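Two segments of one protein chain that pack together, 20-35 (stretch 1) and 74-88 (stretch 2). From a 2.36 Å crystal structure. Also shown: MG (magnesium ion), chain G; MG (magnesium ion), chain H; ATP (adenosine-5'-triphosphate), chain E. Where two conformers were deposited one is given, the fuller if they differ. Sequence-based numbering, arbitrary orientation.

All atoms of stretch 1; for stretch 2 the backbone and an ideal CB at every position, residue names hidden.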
# COMPACT_ATOMS: atom_id res chain seq x y z
N PRO A 20 5.83 -2.39 8.66
CA PRO A 20 6.78 -1.73 9.56
C PRO A 20 7.31 -2.72 10.58
O PRO A 20 6.55 -3.55 11.09
CB PRO A 20 5.93 -0.65 10.24
CG PRO A 20 4.51 -1.03 9.98
CD PRO A 20 4.51 -1.74 8.66
N GLU A 21 8.61 -2.65 10.87
CA GLU A 21 9.27 -3.62 11.74
C GLU A 21 9.10 -3.30 13.22
O GLU A 21 8.46 -2.31 13.58
CB GLU A 21 10.76 -3.69 11.40
CG GLU A 21 11.06 -4.07 9.95
CD GLU A 21 12.55 -4.03 9.63
OE1 GLU A 21 13.36 -3.84 10.57
OE2 GLU A 21 12.91 -4.19 8.45
N ARG A 22 9.67 -4.15 14.06
CA ARG A 22 9.65 -3.99 15.51
C ARG A 22 8.25 -3.80 16.10
O ARG A 22 8.05 -2.99 17.01
CB ARG A 22 10.58 -2.86 15.96
CG ARG A 22 12.05 -3.16 15.76
CD ARG A 22 12.93 -2.17 16.50
NE ARG A 22 12.71 -2.22 17.94
CZ ARG A 22 13.29 -3.09 18.76
NH1 ARG A 22 14.13 -3.99 18.27
NH2 ARG A 22 13.03 -3.07 20.06
N MET A 23 7.29 -4.56 15.58
CA MET A 23 5.94 -4.58 16.14
C MET A 23 5.24 -5.90 15.81
O MET A 23 5.56 -6.53 14.81
CB MET A 23 5.13 -3.37 15.67
CG MET A 23 4.89 -3.28 14.18
SD MET A 23 3.91 -1.82 13.76
CE MET A 23 4.98 -0.52 14.36
N PRO A 24 4.30 -6.33 16.68
CA PRO A 24 3.60 -7.61 16.52
C PRO A 24 3.00 -7.81 15.13
O PRO A 24 2.34 -6.91 14.61
CB PRO A 24 2.49 -7.52 17.56
CG PRO A 24 3.05 -6.65 18.62
CD PRO A 24 3.90 -5.64 17.91
N VAL A 25 3.22 -8.99 14.56
CA VAL A 25 2.63 -9.35 13.27
C VAL A 25 1.67 -10.52 13.44
O VAL A 25 1.99 -11.51 14.10
CB VAL A 25 3.71 -9.72 12.24
CG1 VAL A 25 3.09 -10.40 11.02
CG2 VAL A 25 4.50 -8.49 11.82
N ILE A 26 0.48 -10.40 12.86
CA ILE A 26 -0.50 -11.47 12.88
C ILE A 26 -0.76 -12.01 11.48
O ILE A 26 -1.02 -11.24 10.55
CB ILE A 26 -1.84 -11.00 13.49
CG1 ILE A 26 -1.66 -10.65 14.97
CG2 ILE A 26 -2.90 -12.07 13.33
CD1 ILE A 26 -1.33 -11.84 15.83
N VAL A 27 -0.67 -13.33 11.33
CA VAL A 27 -0.99 -13.98 10.06
C VAL A 27 -2.18 -14.92 10.25
O VAL A 27 -2.14 -15.81 11.10
CB VAL A 27 0.20 -14.80 9.53
CG1 VAL A 27 -0.18 -15.51 8.24
CG2 VAL A 27 1.41 -13.90 9.32
N ARG A 28 -3.23 -14.73 9.46
CA ARG A 28 -4.36 -15.64 9.49
C ARG A 28 -4.50 -16.44 8.19
O ARG A 28 -4.45 -15.88 7.10
CB ARG A 28 -5.68 -14.92 9.84
CG ARG A 28 -6.84 -15.89 10.08
CD ARG A 28 -8.03 -15.24 10.77
NE ARG A 28 -8.75 -14.31 9.90
CZ ARG A 28 -8.78 -12.99 10.09
NH1 ARG A 28 -8.15 -12.45 11.12
NH2 ARG A 28 -9.46 -12.22 9.24
N ILE A 29 -4.67 -17.74 8.33
CA ILE A 29 -4.85 -18.63 7.20
C ILE A 29 -6.23 -19.27 7.31
O ILE A 29 -6.57 -19.82 8.33
CB ILE A 29 -3.75 -19.71 7.18
CG1 ILE A 29 -2.41 -19.08 6.83
CG2 ILE A 29 -4.07 -20.80 6.18
CD1 ILE A 29 -1.24 -19.79 7.45
N ASP A 30 -7.02 -19.17 6.25
CA ASP A 30 -8.38 -19.71 6.26
C ASP A 30 -8.64 -20.63 5.07
O ASP A 30 -8.37 -20.27 3.93
CB ASP A 30 -9.40 -18.57 6.29
CG ASP A 30 -10.82 -19.06 6.57
OD1 ASP A 30 -11.51 -19.48 5.62
OD2 ASP A 30 -11.23 -19.03 7.75
N GLY A 31 -9.18 -21.82 5.35
CA GLY A 31 -9.46 -22.80 4.32
C GLY A 31 -10.45 -22.31 3.28
O GLY A 31 -11.47 -21.70 3.62
N ALA A 32 -10.16 -22.59 2.02
CA ALA A 32 -11.03 -22.16 0.92
C ALA A 32 -12.15 -23.17 0.67
O ALA A 32 -11.89 -24.36 0.47
CB ALA A 32 -10.22 -21.95 -0.35
N HIS A 33 -13.39 -22.69 0.70
CA HIS A 33 -14.57 -23.51 0.46
C HIS A 33 -14.60 -24.75 1.34
O HIS A 33 -14.81 -25.86 0.85
CB HIS A 33 -14.65 -23.93 -1.02
CG HIS A 33 -14.64 -22.78 -1.97
ND1 HIS A 33 -15.61 -21.79 -1.96
CD2 HIS A 33 -13.79 -22.46 -2.98
CE1 HIS A 33 -15.35 -20.91 -2.91
NE2 HIS A 33 -14.25 -21.29 -3.54
N PHE A 34 -14.39 -24.57 2.64
CA PHE A 34 -14.36 -25.70 3.56
C PHE A 34 -15.75 -26.17 3.98
O PHE A 34 -15.89 -26.98 4.89
CB PHE A 34 -13.46 -25.41 4.76
CG PHE A 34 -12.09 -26.00 4.64
CD1 PHE A 34 -11.35 -25.84 3.48
CD2 PHE A 34 -11.53 -26.72 5.69
CE1 PHE A 34 -10.09 -26.39 3.36
CE2 PHE A 34 -10.26 -27.26 5.57
CZ PHE A 34 -9.54 -27.10 4.40
N HIS A 35 -16.76 -25.65 3.30
CA HIS A 35 -18.13 -26.13 3.47
C HIS A 35 -18.32 -27.34 2.58
O HIS A 35 -19.09 -28.25 2.90
CB HIS A 35 -19.13 -25.03 3.09
CG HIS A 35 -18.94 -24.51 1.70
ND1 HIS A 35 -18.05 -23.50 1.40
CD2 HIS A 35 -19.52 -24.85 0.53
CE1 HIS A 35 -18.09 -23.24 0.11
NE2 HIS A 35 -18.97 -24.05 -0.45
N UNK A 74 -12.02 -23.94 13.88
CA UNK A 74 -12.67 -24.28 12.61
C UNK A 74 -11.65 -24.54 11.51
O UNK A 74 -10.81 -25.43 11.62
CB UNK A 74 -13.62 -23.16 12.18
N UNK A 75 -11.72 -23.74 10.45
CA UNK A 75 -10.81 -23.90 9.32
C UNK A 75 -9.82 -22.73 9.21
O UNK A 75 -9.25 -22.49 8.15
CB UNK A 75 -11.61 -24.03 8.02
N UNK A 76 -9.63 -22.02 10.31
CA UNK A 76 -8.73 -20.87 10.31
C UNK A 76 -7.54 -21.06 11.24
O UNK A 76 -7.63 -21.76 12.25
CB UNK A 76 -9.50 -19.61 10.71
N UNK A 77 -6.42 -20.44 10.88
CA UNK A 77 -5.20 -20.52 11.67
C UNK A 77 -4.57 -19.13 11.83
O UNK A 77 -4.12 -18.53 10.85
CB UNK A 77 -4.21 -21.49 11.02
N UNK A 78 -4.54 -18.63 13.06
CA UNK A 78 -3.91 -17.35 13.35
C UNK A 78 -2.53 -17.56 13.95
O UNK A 78 -2.36 -18.39 14.84
CB UNK A 78 -4.78 -16.52 14.30
N UNK A 79 -1.55 -16.80 13.47
CA UNK A 79 -0.18 -16.93 13.95
C UNK A 79 0.36 -15.59 14.44
O UNK A 79 0.32 -14.59 13.71
CB UNK A 79 0.72 -17.49 12.85
N UNK A 80 0.85 -15.56 15.67
CA UNK A 80 1.47 -14.36 16.23
C UNK A 80 2.97 -14.37 15.98
O UNK A 80 3.68 -15.26 16.45
CB UNK A 80 1.18 -14.25 17.73
N UNK A 81 3.45 -13.37 15.25
CA UNK A 81 4.87 -13.24 14.97
C UNK A 81 5.43 -11.96 15.59
O UNK A 81 4.86 -10.88 15.42
CB UNK A 81 5.12 -13.25 13.46
N UNK A 82 6.53 -12.09 16.32
CA UNK A 82 7.22 -10.93 16.87
C UNK A 82 8.63 -10.86 16.31
O UNK A 82 9.27 -11.89 16.09
CB UNK A 82 7.25 -10.99 18.40
N UNK A 83 9.12 -9.65 16.07
CA UNK A 83 10.44 -9.45 15.49
C UNK A 83 11.27 -8.43 16.26
O UNK A 83 12.13 -7.76 15.68
CB UNK A 83 10.30 -9.01 14.03
N UNK A 84 11.02 -8.32 17.56
CA UNK A 84 11.72 -7.35 18.39
C UNK A 84 12.24 -7.96 19.68
O UNK A 84 12.37 -7.27 20.69
CB UNK A 84 10.80 -6.17 18.71
N UNK A 85 12.53 -9.26 19.64
CA UNK A 85 13.07 -9.97 20.79
C UNK A 85 14.38 -9.34 21.25
O UNK A 85 14.57 -9.05 22.43
CB UNK A 85 13.28 -11.45 20.45
N UNK A 86 15.28 -9.14 20.29
CA UNK A 86 16.54 -8.45 20.55
C UNK A 86 16.60 -7.17 19.74
O UNK A 86 15.63 -6.80 19.08
CB UNK A 86 17.73 -9.35 20.22
N UNK A 87 17.75 -6.49 19.78
CA UNK A 87 17.95 -5.30 18.97
C UNK A 87 18.38 -5.70 17.56
O UNK A 87 18.25 -4.91 16.62
CB UNK A 87 18.99 -4.38 19.61
N UNK A 88 18.87 -6.92 17.42
CA UNK A 88 19.37 -7.41 16.14
C UNK A 88 18.41 -8.40 15.48
O UNK A 88 18.75 -9.03 14.48
CB UNK A 88 20.74 -8.07 16.33
MG MG G . -12.92 -20.95 5.02
MG MG H . -13.41 -19.81 8.04
PG ATP E . -14.63 -19.51 2.24
O1G ATP E . -15.49 -18.36 2.71
O2G ATP E . -14.26 -19.47 0.78
O3G ATP E . -13.46 -19.81 3.16
PB ATP E . -15.80 -21.60 3.73
O1B ATP E . -14.46 -22.09 4.22
O2B ATP E . -16.91 -22.61 3.51
O3B ATP E . -15.61 -20.79 2.36
PA ATP E . -16.14 -20.67 6.33
O1A ATP E . -17.06 -19.72 7.07
O2A ATP E . -14.66 -20.65 6.59
O3A ATP E . -16.37 -20.49 4.75
O5' ATP E . -16.67 -22.18 6.54
C5' ATP E . -15.99 -23.08 7.40
C4' ATP E . -16.62 -24.46 7.27
O4' ATP E . -15.73 -25.48 7.73
C3' ATP E . -17.90 -24.58 8.08
O3' ATP E . -19.02 -24.68 7.21
C2' ATP E . -17.76 -25.86 8.88
O2' ATP E . -18.87 -26.73 8.64
C1' ATP E . -16.47 -26.51 8.39
N9 ATP E . -15.70 -27.09 9.52
C8 ATP E . -14.82 -26.43 10.30
N7 ATP E . -14.28 -27.26 11.23
C5 ATP E . -14.82 -28.47 11.06
C6 ATP E . -14.70 -29.80 11.70
N6 ATP E . -13.87 -30.00 12.75
N1 ATP E . -15.45 -30.81 11.20
C2 ATP E . -16.28 -30.63 10.16
N3 ATP E . -16.44 -29.46 9.53
C4 ATP E . -15.76 -28.36 9.92

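Position 74 has phi/psi of 53/-120, a combination strained for most residues other than glycine, and its CB has nothing of stretch 1 within 5.5 Å. Glycine or a small polar residue would fit; it is Ser 74, whose CA lies 3.7 Å from ATP N7.

At 75 the CB points toward stretch 1, 3.6 Å from Phe 34 CD2, and beyond it lie two magnesium ions already held by the carboxylate of Asp 30. A short acidic side chain is strongly favoured, with asparagine a poorer second. The residue is Asp 75. Its OD2 binds the chain G magnesium at 2.1 Å, which Asp 30 OD1 and Gly 31 O also bind, each at 2.1 Å; its OD1 binds the chain H magnesium at 2.4 Å, which Asp 30 OD2 also binds, at 2.3 Å. The backbone helps to hold the site together, with Gly 31 N donating to Asp 75 O at 2.9 Å.

From 76 to 81 the backbone is extended and antiparallel to 25-31, so side chains alternate between two faces. The CB of 76 is 3.5 Å from Asp 30 OD2 and 4.6 Å from Arg 28 CD. Asp 30 disfavours another negative charge close by, whereas Arg 28 would welcome one farther out; glutamate, glutamine or threonine would suit. Glu 76 extends its carboxylate to 4.2 Å between OE1 and Arg 28 NE, an attraction of charges without a salt bridge.

Positions 77, 79 and 81 share a face with Val 25, Val 27 and Ile 29, and beta-branched aliphatics are the natural choice for all three. They are Ile 77, Ile 79 and Ile 81. Each exchanges a pair of backbone hydrogen bonds with its partner, as in Ile 81 N to Val 25 O and Val 25 N to Ile 81 O, both 2.6 Å. Contacts also run diagonally: Ile 81 CD1 meets Val 27 CG2 at 3.7 Å, and Ile 79 CD1 meets Ile 29 CD1 at 4.1 Å.

On the other face, 78 sits beside the aliphatic part of Arg 28, where serine, threonine or valine could fit. Ser 78 places OG 3.6 Å from Arg 28 CD. At 80 the CB is 4.0 Å from Ile 26 CD1, inviting an aliphatic residue; Leu 80 brings CD1 to 3.8 Å from Ile 26 CD1.

The CB of 82 points sideways, leaving the choice broad; Thr 82 OG1 bonds to the side chain at 85.

At 83 the backbone NH of Met 23 calls for a short acceptor, asparagine or aspartate. Asn 83 OD1 takes a weak bond from Met 23 N at 3.2 Å, while its ND2 donates to a water shared with Pro 20 O and Met 23 O.

Position 84 points toward Arg 22 and Pro 24, suiting a large, flat side chain. Tyr 84 puts CB over one guanidinium face and CE1 3.6 Å from Pro 24 CD.

Positions 85, 86 and 88 point away and tolerate polar residues: Asp 85, whose OD2 accepts from Thr 82 OG1 (3.2 Å), Lys 86, whose O accepts from Arg 22 NH1 (3.3 Å), and Thr 88. At 87 the CB points away, 5.1 Å from Arg 22 NH1, so many side chains would do; it is Leu 87.

Stretch 2 (74-88) SDEISILITNYDKLT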
# COMPACT_ATOMS: atom_id res chain seq x y z
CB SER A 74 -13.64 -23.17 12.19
OG SER A 74 -14.55 -22.86 13.23
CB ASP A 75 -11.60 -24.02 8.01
CG ASP A 75 -12.32 -22.74 7.65
OD1 ASP A 75 -12.70 -21.99 8.57
OD2 ASP A 75 -12.51 -22.48 6.44
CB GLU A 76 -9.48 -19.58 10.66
CG GLU A 76 -9.69 -19.38 12.15
CD GLU A 76 -10.24 -18.01 12.48
OE1 GLU A 76 -10.96 -17.44 11.63
OE2 GLU A 76 -9.94 -17.50 13.58
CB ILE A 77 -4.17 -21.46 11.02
CG1 ILE A 77 -4.69 -22.89 10.97
CG2 ILE A 77 -2.85 -21.41 11.77
CD1 ILE A 77 -3.71 -23.88 10.39
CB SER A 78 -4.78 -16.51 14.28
OG SER A 78 -5.95 -16.05 13.63
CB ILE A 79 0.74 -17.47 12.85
CG1 ILE A 79 0.16 -18.75 12.24
CG2 ILE A 79 2.15 -17.70 13.39
CD1 ILE A 79 0.82 -19.18 10.96
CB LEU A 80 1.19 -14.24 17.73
CG LEU A 80 2.06 -13.22 18.48
CD1 LEU A 80 1.81 -11.81 17.98
CD2 LEU A 80 1.84 -13.31 19.98
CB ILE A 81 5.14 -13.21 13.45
CG1 ILE A 81 4.38 -14.34 12.75
CG2 ILE A 81 6.63 -13.32 13.18
CD1 ILE A 81 4.51 -14.31 11.24
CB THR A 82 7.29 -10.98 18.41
OG1 THR A 82 8.09 -12.09 18.83
CG2 THR A 82 5.90 -11.10 19.01
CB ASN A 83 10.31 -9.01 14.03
CG ASN A 83 9.42 -7.78 13.87
OD1 ASN A 83 8.98 -7.19 14.86
ND2 ASN A 83 9.17 -7.40 12.62
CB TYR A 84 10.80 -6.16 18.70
CG TYR A 84 9.42 -6.56 19.18
CD1 TYR A 84 8.37 -6.72 18.28
CD2 TYR A 84 9.17 -6.78 20.53
CE1 TYR A 84 7.11 -7.09 18.71
CE2 TYR A 84 7.90 -7.15 20.97
CZ TYR A 84 6.88 -7.30 20.05
OH TYR A 84 5.62 -7.66 20.49
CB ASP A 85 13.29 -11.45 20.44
CG ASP A 85 12.04 -12.13 19.92
OD1 ASP A 85 11.90 -13.35 20.12
OD2 ASP A 85 11.19 -11.44 19.32
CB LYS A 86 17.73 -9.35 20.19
CG LYS A 86 17.79 -10.65 20.96
CD LYS A 86 18.98 -11.49 20.50
CE LYS A 86 19.06 -12.80 21.27
NZ LYS A 86 20.19 -13.64 20.80
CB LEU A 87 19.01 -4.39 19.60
CG LEU A 87 18.51 -3.22 20.46
CD1 LEU A 87 17.56 -3.70 21.55
CD2 LEU A 87 19.68 -2.46 21.06
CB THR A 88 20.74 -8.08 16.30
OG1 THR A 88 20.66 -9.10 17.31
CG2 THR A 88 21.79 -7.06 16.71
O HOH W 1 6.75 -5.83 12.29
O HOH W 2 14.73 -5.52 21.71
O HOH W 3 6.79 -9.30 14.01
O HOH W 4 -13.74 -17.91 8.40
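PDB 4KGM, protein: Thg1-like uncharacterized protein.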